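Local coordinates for DUF1904 domain-containing protein (PDB 4M1A) that is of unknown function but assembles as an alpha/beta trimer whose family belongs to the MIF clan, at residues 76-81 against 87-92; 2-7 against 15-20; 42-45 against 50-53. All coordinates share one frame; numbering follows the deposited sequence.

Contact 1 (76-81 against 87-92); sequences LFTERW and KIVTIV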
ATOM      1  N   LEU A  76      -0.107   9.791 -20.056  1.00 17.30           N
ATOM      2  CA  LEU A  76       1.322   9.545 -20.256  1.00 17.98           C
ATOM      3  C   LEU A  76       1.664   8.102 -19.818  1.00 20.42           C
ATOM      4  O   LEU A  76       2.261   7.331 -20.544  1.00 19.05           O
ATOM      5  CB  LEU A  76       2.140  10.505 -19.488  1.00 18.44           C
ATOM      6  CG  LEU A  76       3.678  10.330 -19.642  1.00 23.17           C
ATOM      7  CD1 LEU A  76       4.176  10.472 -21.091  1.00 23.84           C
ATOM      8  CD2 LEU A  76       4.436  11.228 -18.687  1.00 26.20           C
ATOM      9  N   PHE A  77       1.219   7.757 -18.612  1.00 18.15           N
ATOM     10  CA  PHE A  77       1.520   6.424 -18.095  1.00 18.12           C
ATOM     11  C   PHE A  77       0.902   5.349 -18.958  1.00 16.57           C
ATOM     12  O   PHE A  77       1.558   4.314 -19.240  1.00 18.22           O
ATOM     13  CB  PHE A  77       1.048   6.302 -16.626  1.00 16.85           C
ATOM     14  CG  PHE A  77       1.891   6.995 -15.592  1.00 16.15           C
ATOM     15  CD1 PHE A  77       2.989   7.769 -15.857  1.00 16.84           C
ATOM     16  CD2 PHE A  77       1.499   6.920 -14.216  1.00 15.03           C
ATOM     17  CE1 PHE A  77       3.724   8.357 -14.837  1.00 18.24           C
ATOM     18  CE2 PHE A  77       2.215   7.532 -13.256  1.00 14.09           C
ATOM     19  CZ  PHE A  77       3.318   8.273 -13.527  1.00 16.28           C
ATOM     20  N   THR A  78      -0.325   5.550 -19.416  1.00 17.37           N
ATOM     21  CA  THR A  78      -1.043   4.593 -20.178  1.00 18.69           C
ATOM     22  C   THR A  78      -0.397   4.393 -21.524  1.00 19.54           C
ATOM     23  O   THR A  78      -0.143   3.272 -21.913  1.00 19.24           O
ATOM     24  CB  THR A  78      -2.509   4.943 -20.333  1.00 19.48           C
ATOM     25  OG1 THR A  78      -3.063   5.106 -18.989  1.00 22.52           O
ATOM     26  CG2 THR A  78      -3.299   3.888 -21.069  1.00 22.96           C
ATOM     27  N   GLU A  79      -0.067   5.492 -22.157  1.00 21.49           N
ATOM     28  CA  GLU A  79       0.638   5.448 -23.474  1.00 22.52           C
ATOM     29  C   GLU A  79       1.977   4.735 -23.403  1.00 21.45           C
ATOM     30  O   GLU A  79       2.274   3.899 -24.273  1.00 22.97           O
ATOM     31  CB  GLU A  79       0.834   6.874 -24.013  1.00 25.29           C
ATOM     32  CG  GLU A  79      -0.424   7.449 -24.586  1.00 36.01           C
ATOM     33  CD  GLU A  79      -0.257   8.923 -25.047  1.00 50.82           C
ATOM     34  OE1 GLU A  79       0.792   9.576 -24.760  1.00 46.35           O
ATOM     35  OE2 GLU A  79      -1.210   9.428 -25.704  1.00 62.50           O
ATOM     36  N   ARG A  80       2.775   5.004 -22.389  1.00 19.37           N
ATOM     37  CA  ARG A  80       4.039   4.365 -22.207  1.00 18.94           C
ATOM     38  C   ARG A  80       3.921   2.857 -21.983  1.00 25.56           C
ATOM     39  O   ARG A  80       4.641   2.057 -22.648  1.00 22.08           O
ATOM     40  CB  ARG A  80       4.857   5.037 -21.099  1.00 22.15           C
ATOM     41  CG  ARG A  80       5.367   6.446 -21.398  1.00 30.40           C
ATOM     42  CD  ARG A  80       6.518   6.395 -22.461  1.00 30.43           C
ATOM     43  NE  ARG A  80       6.923   7.743 -22.858  1.00 28.75           N
ATOM     44  CZ  ARG A  80       7.605   8.562 -22.070  1.00 35.01           C
ATOM     45  NH1 ARG A  80       7.951   8.224 -20.796  1.00 30.98           N
ATOM     46  NH2 ARG A  80       7.902   9.750 -22.535  1.00 33.01           N
ATOM     47  N   TRP A  81       3.019   2.422 -21.063  1.00 20.10           N
ATOM     48  CA  TRP A  81       2.841   0.977 -20.835  1.00 20.44           C
ATOM     49  C   TRP A  81       2.221   0.235 -22.024  1.00 20.21           C
ATOM     50  O   TRP A  81       2.616  -0.907 -22.327  1.00 23.65           O
ATOM     51  CB  TRP A  81       2.082   0.678 -19.481  1.00 19.02           C
ATOM     52  CG  TRP A  81       2.972   0.891 -18.310  1.00 16.50           C
ATOM     53  CD1 TRP A  81       3.093   2.011 -17.546  1.00 17.29           C
ATOM     54  CD2 TRP A  81       3.964   0.010 -17.875  1.00 17.85           C
ATOM     55  NE1 TRP A  81       4.097   1.867 -16.625  1.00 17.95           N
ATOM     56  CE2 TRP A  81       4.637   0.629 -16.778  1.00 18.01           C
ATOM     57  CE3 TRP A  81       4.343  -1.262 -18.270  1.00 18.79           C
ATOM     58  CZ2 TRP A  81       5.697   0.045 -16.129  1.00 20.14           C
ATOM     59  CZ3 TRP A  81       5.410  -1.859 -17.608  1.00 22.23           C
ATOM     60  CH2 TRP A  81       6.092  -1.208 -16.570  1.00 20.24           C
ATOM     61  N   LYS A  87      -1.830  -5.748 -21.467  1.00 33.36           N
ATOM     62  CA  LYS A  87      -2.539  -5.738 -20.161  1.00 31.19           C
ATOM     63  C   LYS A  87      -3.243  -4.414 -19.904  1.00 26.77           C
ATOM     64  O   LYS A  87      -2.759  -3.369 -20.327  1.00 27.76           O
ATOM     65  CB  LYS A  87      -1.534  -5.908 -19.035  1.00 32.66           C
ATOM     66  CG  LYS A  87      -0.839  -7.231 -18.910  1.00 39.55           C
ATOM     67  CD  LYS A  87      -0.020  -7.130 -17.633  1.00 40.61           C
ATOM     68  CE  LYS A  87       1.187  -8.020 -17.598  1.00 52.59           C
ATOM     69  NZ  LYS A  87       1.390  -8.405 -16.181  1.00 49.53           N
ATOM     70  N   ILE A  88      -4.320  -4.449 -19.129  1.00 23.33           N
ATOM     71  CA  ILE A  88      -5.019  -3.267 -18.698  1.00 24.40           C
ATOM     72  C   ILE A  88      -3.995  -2.438 -17.833  1.00 24.84           C
ATOM     73  O   ILE A  88      -3.145  -3.014 -17.110  1.00 22.74           O
ATOM     74  CB  ILE A  88      -6.189  -3.694 -17.801  1.00 28.53           C
ATOM     75  CG1 ILE A  88      -7.287  -4.447 -18.603  1.00 34.96           C
ATOM     76  CG2 ILE A  88      -6.780  -2.536 -17.042  1.00 29.52           C
ATOM     77  CD1 ILE A  88      -8.279  -5.111 -17.651  1.00 39.40           C
ATOM     78  N   VAL A  89      -4.026  -1.121 -18.003  1.00 20.80           N
ATOM     79  CA  VAL A  89      -3.217  -0.224 -17.201  1.00 22.34           C
ATOM     80  C   VAL A  89      -4.156   0.553 -16.313  1.00 21.46           C
ATOM     81  O   VAL A  89      -5.045   1.269 -16.811  1.00 20.60           O
ATOM     82  CB  VAL A  89      -2.380   0.768 -18.059  1.00 21.22           C
ATOM     83  CG1 VAL A  89      -1.540   1.611 -17.135  1.00 22.77           C
ATOM     84  CG2 VAL A  89      -1.481  -0.011 -18.999  1.00 25.46           C
ATOM     85  N   THR A  90      -4.055   0.330 -15.004  1.00 18.19           N
ATOM     86  CA  THR A  90      -4.910   0.989 -14.014  1.00 18.80           C
ATOM     87  C   THR A  90      -4.082   1.926 -13.151  1.00 17.82           C
ATOM     88  O   THR A  90      -2.943   1.570 -12.766  1.00 17.68           O
ATOM     89  CB  THR A  90      -5.643  -0.083 -13.161  1.00 20.87           C
ATOM     90  OG1 THR A  90      -6.533  -0.758 -14.039  1.00 23.22           O
ATOM     91  CG2 THR A  90      -6.409   0.555 -12.039  1.00 21.18           C
ATOM     92  N   ILE A  91      -4.594   3.152 -12.917  1.00 17.54           N
ATOM     93  CA  ILE A  91      -3.890   4.190 -12.207  1.00 16.55           C
ATOM     94  C   ILE A  91      -4.761   4.803 -11.130  1.00 18.10           C
ATOM     95  O   ILE A  91      -5.936   5.164 -11.421  1.00 17.88           O
ATOM     96  CB  ILE A  91      -3.406   5.295 -13.120  1.00 17.61           C
ATOM     97  CG1 ILE A  91      -2.637   4.709 -14.279  1.00 22.05           C
ATOM     98  CG2 ILE A  91      -2.458   6.212 -12.370  1.00 19.13           C
ATOM     99  CD1 ILE A  91      -2.439   5.704 -15.371  1.00 21.86           C
ATOM    100  N   VAL A  92      -4.273   4.828  -9.883  1.00 16.58           N
ATOM    101  CA  VAL A  92      -5.003   5.441  -8.821  1.00 19.49           C
ATOM    102  C   VAL A  92      -4.194   6.566  -8.230  1.00 18.31           C
ATOM    103  O   VAL A  92      -3.033   6.361  -7.883  1.00 20.74           O
ATOM    104  CB  VAL A  92      -5.350   4.385  -7.752  1.00 24.57           C
ATOM    105  CG1 VAL A  92      -6.331   5.001  -6.775  1.00 28.19           C
ATOM    106  CG2 VAL A  92      -6.004   3.191  -8.453  1.00 31.50           C
TER
HETATM  107  O   HOH W   1      -4.960   4.095 -17.160  1.00 24.11           O
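Val89 and Ile91 reach from strand 89-95 to Phe77, Thr78 and Trp81 on helix 67-82. This is the return half of a beta-alpha-beta unit made of strand 56-62, helix 67-82 and strand 89-95. The helix lies on one face of the sheet and runs nearly antiparallel to the strand, at 155°. The two short axes come within 8.9 Å. Five residues touch, and all are buried.

Val89 gives the most surface. It uses one branch for each helix neighbour. CG2 meets CB of Trp81 at 3.7 Å, at the root of that side chain. CG1 lies 4.2 Å from Thr78 OG1, a looser approach. The indole itself leads away from the strand, to Ile58 and to the Phe17 ring.

Ile91 works through its tip. CG1 stands anti to the carbonyl carbon (chi1 -51°) and the chain extends from there (chi2 166°), which carries CD1 to the helix. CD1 is 3.8 Å from Phe77 CB and sits at the edge of the phenylalanine ring, near its plane. The same methyl is 3.7 Å from Thr78 OG1.

Thr78 therefore turns a polar atom toward an apolar strand face. Its hydroxyl is hydrogen-bonded to Ala74 O, one helical turn back. Along the edge not paired with strand 56-62, strand 89-95 carries the sheet into the second subunit: Thr90, Ile91 and Val92 form an antiparallel ladder with that chain. No direct hydrogen bond joins segments 76-81 and 87-92. A water donates to both Thr78 OG1 and Val89 O, at 2.8 Å from each oxygen.

Contact 2 (2-7 against 15-20); sequences PHIRVR and RDFTAG
Apolar packing of one aromatic ring on a strand makes this contact, inside the core of the chain. Phe17, on helix 11-17, reaches Ile4 and Val6 on strand 3-7. Only 75 Å² is buried between the segments, and no hydrogen bond joins them.

The backbones stay well apart. Val6 and Phe17 have their CA atoms 9.9 Å from each other, and the phenylalanine bridges the distance. Its CG lies anti to the backbone N (chi1 169°), which sends the ring out toward the strand. CE2 does the touching. It meets Val6 CG2 at 4.0 Å, with the two side chains crossing at a slant. Ile4 CG2 comes to the ring edge, near its plane, at a looser 4.5 Å from CE2.

Strand 3-7 is the middle strand of the five-stranded mixed sheet, between strands 37-47 and 56-62. Ile4 and Val6 belong to the sheet face that the helices cover. The Phe17 ring also meets Phe77 of helix 67-82 edge-to-face.

Thr18 N and Thr18 OG1 both bond to Arg15 O, the hydroxyl at 2.7 Å, in the carbonyl plane and on a lone pair. Thr18 OG1 also accepts from Gly49 N of the third subunit. On the outer side, Arg15 holds its neighbour Asp16 side-on: NE and NH2 both donate to OD1, NH2 from 3.0 Å.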
ATOM      1  N   PRO A   2       6.226  13.502  -5.332  1.00 26.46           N
ATOM      2  CA  PRO A   2       5.308  12.375  -5.521  1.00 23.87           C
ATOM      3  C   PRO A   2       5.978  11.008  -5.520  1.00 18.42           C
ATOM      4  O   PRO A   2       7.134  10.870  -5.893  1.00 19.43           O
ATOM      5  CB  PRO A   2       4.664  12.636  -6.897  1.00 22.39           C
ATOM      6  CG  PRO A   2       4.803  14.136  -7.033  1.00 24.82           C
ATOM      7  CD  PRO A   2       6.154  14.402  -6.500  1.00 27.84           C
ATOM      8  N   HIS A   3       5.205  10.032  -5.129  1.00 17.01           N
ATOM      9  CA  HIS A   3       5.679   8.650  -5.019  1.00 16.65           C
ATOM     10  C   HIS A   3       4.887   7.734  -5.907  1.00 16.51           C
ATOM     11  O   HIS A   3       3.674   7.595  -5.728  1.00 20.74           O
ATOM     12  CB  HIS A   3       5.598   8.170  -3.565  1.00 17.36           C
ATOM     13  CG  HIS A   3       6.265   9.095  -2.626  1.00 19.11           C
ATOM     14  ND1 HIS A   3       7.644   9.225  -2.553  1.00 20.74           N
ATOM     15  CD2 HIS A   3       5.753   9.997  -1.767  1.00 20.27           C
ATOM     16  CE1 HIS A   3       7.939  10.172  -1.688  1.00 22.74           C
ATOM     17  NE2 HIS A   3       6.807  10.649  -1.188  1.00 22.30           N
ATOM     18  N   ILE A   4       5.543   7.144  -6.909  1.00 15.77           N
ATOM     19  CA  ILE A   4       4.845   6.349  -7.911  1.00 14.09           C
ATOM     20  C   ILE A   4       5.208   4.894  -7.586  1.00 14.70           C
ATOM     21  O   ILE A   4       6.434   4.562  -7.420  1.00 16.77           O
ATOM     22  CB  ILE A   4       5.398   6.636  -9.336  1.00 16.15           C
ATOM     23  CG1 ILE A   4       5.193   8.092  -9.829  1.00 21.22           C
ATOM     24  CG2 ILE A   4       4.753   5.769 -10.369  1.00 18.46           C
ATOM     25  CD1 ILE A   4       4.520   9.065  -9.053  1.00 23.83           C
ATOM     26  N   ARG A   5       4.200   4.001  -7.540  1.00 14.17           N
ATOM     27  CA  ARG A   5       4.408   2.604  -7.339  1.00 15.71           C
ATOM     28  C   ARG A   5       3.769   1.783  -8.378  1.00 14.97           C
ATOM     29  O   ARG A   5       2.601   2.003  -8.702  1.00 15.75           O
ATOM     30  CB  ARG A   5       3.812   2.150  -5.989  1.00 17.70           C
ATOM     31  CG  ARG A   5       4.414   2.924  -4.863  1.00 19.29           C
ATOM     32  CD  ARG A   5       3.648   2.647  -3.596  1.00 25.66           C
ATOM     33  NE  ARG A   5       4.244   3.412  -2.500  1.00 27.70           N
ATOM     34  CZ  ARG A   5       3.707   3.543  -1.285  1.00 26.77           C
ATOM     35  NH1 ARG A   5       2.561   2.934  -0.967  1.00 24.76           N
ATOM     36  NH2 ARG A   5       4.379   4.240  -0.402  1.00 27.47           N
ATOM     37  N   VAL A   6       4.513   0.802  -8.881  1.00 14.60           N
ATOM     38  CA  VAL A   6       4.027  -0.033  -9.961  1.00 13.48           C
ATOM     39  C   VAL A   6       4.029  -1.487  -9.520  1.00 16.19           C
ATOM     40  O   VAL A   6       5.041  -2.004  -9.047  1.00 16.32           O
ATOM     41  CB  VAL A   6       4.901   0.115 -11.260  1.00 15.44           C
ATOM     42  CG1 VAL A   6       4.284  -0.696 -12.364  1.00 16.87           C
ATOM     43  CG2 VAL A   6       4.998   1.569 -11.751  1.00 16.97           C
ATOM     44  N   ARG A   7       2.914  -2.160  -9.757  1.00 13.82           N
ATOM     45  CA  ARG A   7       2.798  -3.581  -9.549  1.00 16.27           C
ATOM     46  C   ARG A   7       2.222  -4.229 -10.753  1.00 18.82           C
ATOM     47  O   ARG A   7       1.626  -3.566 -11.622  1.00 18.97           O
ATOM     48  CB  ARG A   7       1.877  -3.910  -8.380  1.00 17.65           C
ATOM     49  CG  ARG A   7       0.440  -3.510  -8.511  1.00 19.00           C
ATOM     50  CD  ARG A   7      -0.308  -3.686  -7.182  1.00 23.83           C
ATOM     51  NE  ARG A   7       0.077  -2.613  -6.287  1.00 22.02           N
ATOM     52  CZ  ARG A   7       0.212  -2.764  -4.999  1.00 22.11           C
ATOM     53  NH1 ARG A   7      -0.064  -3.954  -4.502  1.00 21.24           N
ATOM     54  NH2 ARG A   7       0.654  -1.764  -4.207  1.00 20.42           N
ATOM     55  N   ARG A  15      11.913  -0.345 -14.220  1.00 18.72           N
ATOM     56  CA  ARG A  15      13.141   0.442 -14.336  1.00 18.37           C
ATOM     57  C   ARG A  15      13.137   1.268 -15.638  1.00 19.87           C
ATOM     58  O   ARG A  15      13.381   2.499 -15.606  1.00 19.31           O
ATOM     59  CB  ARG A  15      14.386  -0.483 -14.332  1.00 20.37           C
ATOM     60  CG  ARG A  15      15.754   0.209 -14.448  1.00 24.13           C
ATOM     61  CD  ARG A  15      16.838  -0.808 -14.934  1.00 30.05           C
ATOM     62  NE  ARG A  15      16.616  -1.218 -16.330  1.00 36.37           N
ATOM     63  CZ  ARG A  15      17.396  -2.064 -17.009  1.00 37.89           C
ATOM     64  NH1 ARG A  15      18.462  -2.569 -16.418  1.00 31.67           N
ATOM     65  NH2 ARG A  15      17.120  -2.368 -18.287  1.00 35.94           N
ATOM     66  N   ASP A  16      12.845   0.603 -16.757  1.00 20.09           N
ATOM     67  CA  ASP A  16      12.832   1.308 -18.053  1.00 24.74           C
ATOM     68  C   ASP A  16      11.774   2.436 -18.181  1.00 25.42           C
ATOM     69  O   ASP A  16      11.987   3.437 -18.810  1.00 20.20           O
ATOM     70  CB  ASP A  16      12.564   0.335 -19.146  1.00 27.28           C
ATOM     71  CG  ASP A  16      13.736  -0.671 -19.377  1.00 33.19           C
ATOM     72  OD1 ASP A  16      14.878  -0.525 -18.833  1.00 30.67           O
ATOM     73  OD2 ASP A  16      13.402  -1.634 -20.083  1.00 33.97           O
ATOM     74  N   PHE A  17      10.609   2.200 -17.618  1.00 20.57           N
ATOM     75  CA  PHE A  17       9.534   3.171 -17.515  1.00 21.15           C
ATOM     76  C   PHE A  17      10.033   4.437 -16.900  1.00 18.39           C
ATOM     77  O   PHE A  17       9.586   5.504 -17.262  1.00 20.97           O
ATOM     78  CB  PHE A  17       8.378   2.502 -16.645  1.00 19.41           C
ATOM     79  CG  PHE A  17       7.305   3.420 -16.207  1.00 19.70           C
ATOM     80  CD1 PHE A  17       6.457   4.031 -17.146  1.00 18.69           C
ATOM     81  CD2 PHE A  17       6.998   3.565 -14.842  1.00 22.11           C
ATOM     82  CE1 PHE A  17       5.422   4.841 -16.765  1.00 19.51           C
ATOM     83  CE2 PHE A  17       5.915   4.347 -14.462  1.00 21.17           C
ATOM     84  CZ  PHE A  17       5.132   4.979 -15.411  1.00 19.43           C
ATOM     85  N   THR A  18      10.965   4.363 -15.964  1.00 17.63           N
ATOM     86  CA  THR A  18      11.419   5.534 -15.264  1.00 17.67           C
ATOM     87  C   THR A  18      12.445   6.415 -16.057  1.00 17.41           C
ATOM     88  O   THR A  18      12.717   7.514 -15.653  1.00 19.97           O
ATOM     89  CB  THR A  18      12.080   5.246 -13.860  1.00 17.92           C
ATOM     90  OG1 THR A  18      13.389   4.599 -13.964  1.00 18.53           O
ATOM     91  CG2 THR A  18      11.064   4.446 -12.898  1.00 17.51           C
ATOM     92  N   ALA A  19      12.917   5.909 -17.172  1.00 20.34           N
ATOM     93  CA  ALA A  19      13.942   6.696 -17.963  1.00 20.54           C
ATOM     94  C   ALA A  19      13.289   7.987 -18.408  1.00 18.84           C
ATOM     95  O   ALA A  19      12.305   7.962 -19.137  1.00 19.98           O
ATOM     96  CB  ALA A  19      14.449   5.874 -19.150  1.00 25.16           C
ATOM     97  N   GLY A  20      13.843   9.100 -17.965  1.00 20.52           N
ATOM     98  CA  GLY A  20      13.350  10.454 -18.333  1.00 24.71           C
ATOM     99  C   GLY A  20      12.061  10.882 -17.639  1.00 22.95           C
ATOM    100  O   GLY A  20      11.549  11.994 -17.876  1.00 20.57           O
TER

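Contact 3 (42-45 against 50-53); sequences ETTF and KEDD
Phe45 O and Asp52 N form the one direct hydrogen bond between segments 42-45 and 50-53. It is 3.0 Å long and nearly straight at the hydrogen (165°). The amide approaches from above the carbonyl plane, 49° out of it, and not along a lone pair. Phe45 CB packs on the same backbone, 3.6 Å from Asp52 O.

A water makes the second link. It accepts from Phe45 N at 2.9 Å and donates to Asp52 O at 3.2 Å. It also lies at the edge of the Phe45 ring, in its plane.

Glu51 folds over the pair from the side. Its chain bends at chi2 (-98°), which brings the carboxylate back to the other strand. CD and OE1 each lie 3.8 Å from Thr44 CG2, and the two side chains cross at about a right angle. OE1 is also 3.2 Å from Phe45 O. Both are acceptors, so this approach is probably unfavourable electrostatically.

Further partners lie around these groups. The carboxylate of Asp52 turns from Phe45 and bonds through OD2 to Gly54 N. The Phe45 ring leads away from segment 50-53 and rests on Arg7 of strand 3-7. Thr43, Thr44 and Phe45 pair with an antiparallel strand of the second subunit, and Thr43 OG1 bonds to Glu39 of that chain.

Strands 37-47 and 50-51 form a beta hairpin, with strand 50-51 at one edge of the sheet within the chain. The contact is centred about 19 Å from the chain centre. Strand 37-47 of this hairpin continues the sheet between subunits of the trimer.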
ATOM      1  N   GLU A  42       6.733  -5.780  -5.122  1.00 15.09           N
ATOM      2  CA  GLU A  42       6.752  -7.214  -5.298  1.00 17.51           C
ATOM      3  C   GLU A  42       5.423  -7.794  -4.804  1.00 16.17           C
ATOM      4  O   GLU A  42       5.089  -7.838  -3.575  1.00 15.47           O
ATOM      5  CB  GLU A  42       7.891  -7.814  -4.550  1.00 17.51           C
ATOM      6  CG  GLU A  42       7.950  -9.333  -4.684  1.00 18.29           C
ATOM      7  CD  GLU A  42       8.113  -9.762  -6.114  1.00 22.54           C
ATOM      8  OE1 GLU A  42       9.116  -9.312  -6.699  1.00 22.58           O
ATOM      9  OE2 GLU A  42       7.225 -10.491  -6.616  1.00 21.29           O
ATOM     10  N   THR A  43       4.670  -8.202  -5.793  1.00 17.21           N
ATOM     11  CA  THR A  43       3.358  -8.840  -5.564  1.00 17.92           C
ATOM     12  C   THR A  43       3.112  -9.908  -6.608  1.00 17.88           C
ATOM     13  O   THR A  43       3.767  -9.942  -7.666  1.00 16.74           O
ATOM     14  CB  THR A  43       2.104  -7.883  -5.521  1.00 20.95           C
ATOM     15  OG1 THR A  43       1.610  -7.586  -6.824  1.00 20.94           O
ATOM     16  CG2 THR A  43       2.358  -6.615  -4.767  1.00 20.97           C
ATOM     17  N   THR A  44       2.174 -10.780  -6.301  1.00 15.34           N
ATOM     18  CA  THR A  44       1.707 -11.837  -7.244  1.00 17.69           C
ATOM     19  C   THR A  44       0.196 -11.801  -7.366  1.00 16.77           C
ATOM     20  O   THR A  44      -0.451 -11.881  -6.344  1.00 16.64           O
ATOM     21  CB  THR A  44       2.216 -13.232  -6.846  1.00 19.50           C
ATOM     22  OG1 THR A  44       3.662 -13.247  -6.728  1.00 19.08           O
ATOM     23  CG2 THR A  44       1.826 -14.270  -7.910  1.00 21.06           C
ATOM     24  N   PHE A  45      -0.312 -11.740  -8.610  1.00 16.92           N
ATOM     25  CA  PHE A  45      -1.745 -11.723  -8.891  1.00 17.33           C
ATOM     26  C   PHE A  45      -2.265 -13.158  -9.000  1.00 17.65           C
ATOM     27  O   PHE A  45      -1.568 -14.074  -9.608  1.00 18.05           O
ATOM     28  CB  PHE A  45      -2.068 -10.899 -10.148  1.00 20.88           C
ATOM     29  CG  PHE A  45      -2.069  -9.445  -9.920  1.00 20.17           C
ATOM     30  CD1 PHE A  45      -0.858  -8.715  -9.979  1.00 23.58           C
ATOM     31  CD2 PHE A  45      -3.209  -8.780  -9.647  1.00 24.00           C
ATOM     32  CE1 PHE A  45      -0.838  -7.350  -9.738  1.00 23.97           C
ATOM     33  CE2 PHE A  45      -3.216  -7.396  -9.392  1.00 22.15           C
ATOM     34  CZ  PHE A  45      -2.031  -6.675  -9.463  1.00 24.20           C
ATOM     35  N   LYS A  50      -5.786 -19.742  -9.569  1.00 24.15           N
ATOM     36  CA  LYS A  50      -4.634 -19.830 -10.426  1.00 27.44           C
ATOM     37  C   LYS A  50      -3.841 -18.500 -10.458  1.00 25.79           C
ATOM     38  O   LYS A  50      -4.357 -17.400 -10.302  1.00 25.26           O
ATOM     39  CB  LYS A  50      -5.047 -20.046 -11.902  1.00 31.16           C
ATOM     40  CG  LYS A  50      -5.862 -21.277 -12.243  1.00 41.23           C
ATOM     41  CD  LYS A  50      -6.297 -21.180 -13.724  1.00 49.20           C
ATOM     42  CE  LYS A  50      -7.621 -21.893 -14.021  1.00 60.43           C
ATOM     43  NZ  LYS A  50      -8.802 -21.372 -13.247  1.00 58.72           N
ATOM     44  N   GLU A  51      -2.582 -18.646 -10.815  1.00 28.48           N
ATOM     45  CA  GLU A  51      -1.753 -17.524 -11.197  1.00 35.49           C
ATOM     46  C   GLU A  51      -2.356 -16.737 -12.328  1.00 36.80           C
ATOM     47  O   GLU A  51      -2.872 -17.287 -13.276  1.00 34.20           O
ATOM     48  CB  GLU A  51      -0.320 -18.006 -11.544  1.00 43.87           C
ATOM     49  CG  GLU A  51       0.743 -17.543 -10.549  1.00 49.04           C
ATOM     50  CD  GLU A  51       1.480 -16.305 -11.053  1.00 64.23           C
ATOM     51  OE1 GLU A  51       0.779 -15.290 -11.375  1.00 71.70           O
ATOM     52  OE2 GLU A  51       2.755 -16.345 -11.146  1.00 47.74           O
ATOM     53  N   ASP A  52      -2.357 -15.416 -12.198  1.00 30.40           N
ATOM     54  CA  ASP A  52      -2.940 -14.556 -13.178  1.00 30.67           C
ATOM     55  C   ASP A  52      -1.923 -13.505 -13.555  1.00 30.76           C
ATOM     56  O   ASP A  52      -1.075 -13.136 -12.768  1.00 29.94           O
ATOM     57  CB  ASP A  52      -4.178 -13.876 -12.629  1.00 36.02           C
ATOM     58  CG  ASP A  52      -4.995 -13.164 -13.706  1.00 45.43           C
ATOM     59  OD1 ASP A  52      -5.547 -13.858 -14.586  1.00 49.49           O
ATOM     60  OD2 ASP A  52      -5.132 -11.935 -13.639  1.00 46.70           O
ATOM     61  N   ASP A  53      -2.000 -13.044 -14.784  1.00 30.64           N
ATOM     62  CA  ASP A  53      -1.148 -12.001 -15.308  1.00 37.82           C
ATOM     63  C   ASP A  53      -1.520 -10.646 -14.645  1.00 39.86           C
ATOM     64  O   ASP A  53      -0.727  -9.684 -14.641  1.00 45.74           O
ATOM     65  CB  ASP A  53      -1.398 -11.958 -16.812  1.00 52.71           C
ATOM     66  CG  ASP A  53      -0.800 -10.772 -17.445  1.00 64.84           C
ATOM     67  OD1 ASP A  53       0.253 -10.929 -18.103  1.00 84.06           O
ATOM     68  OD2 ASP A  53      -1.375  -9.683 -17.261  1.00 71.53           O
TER
HETATM   69  O   HOH W   2       1.313 -11.860 -11.023  1.00 30.22           O

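How the contacts relate
All three contacts reach the same five-stranded sheet. Contacts 1 and 2 are close, with centres about 11 Å apart, and they share one apolar core. Phe77 CZ lies 4.2 Å from Ile4 CG1, and Trp81 CZ2 is 4.1 Å from Val6 CG1. Contact 3 stands farther out, its centre about 18 Å from that of contact 1 and 20 Å from that of contact 2. A salt bridge ties it to contact 1, from Lys87 NZ to Asp53 OD2 at 3.2 Å. Arg7 joins it to contact 2, with NH1 3.6 Å from Thr43 CG2. Contacts 1 and 3 both touch the second subunit.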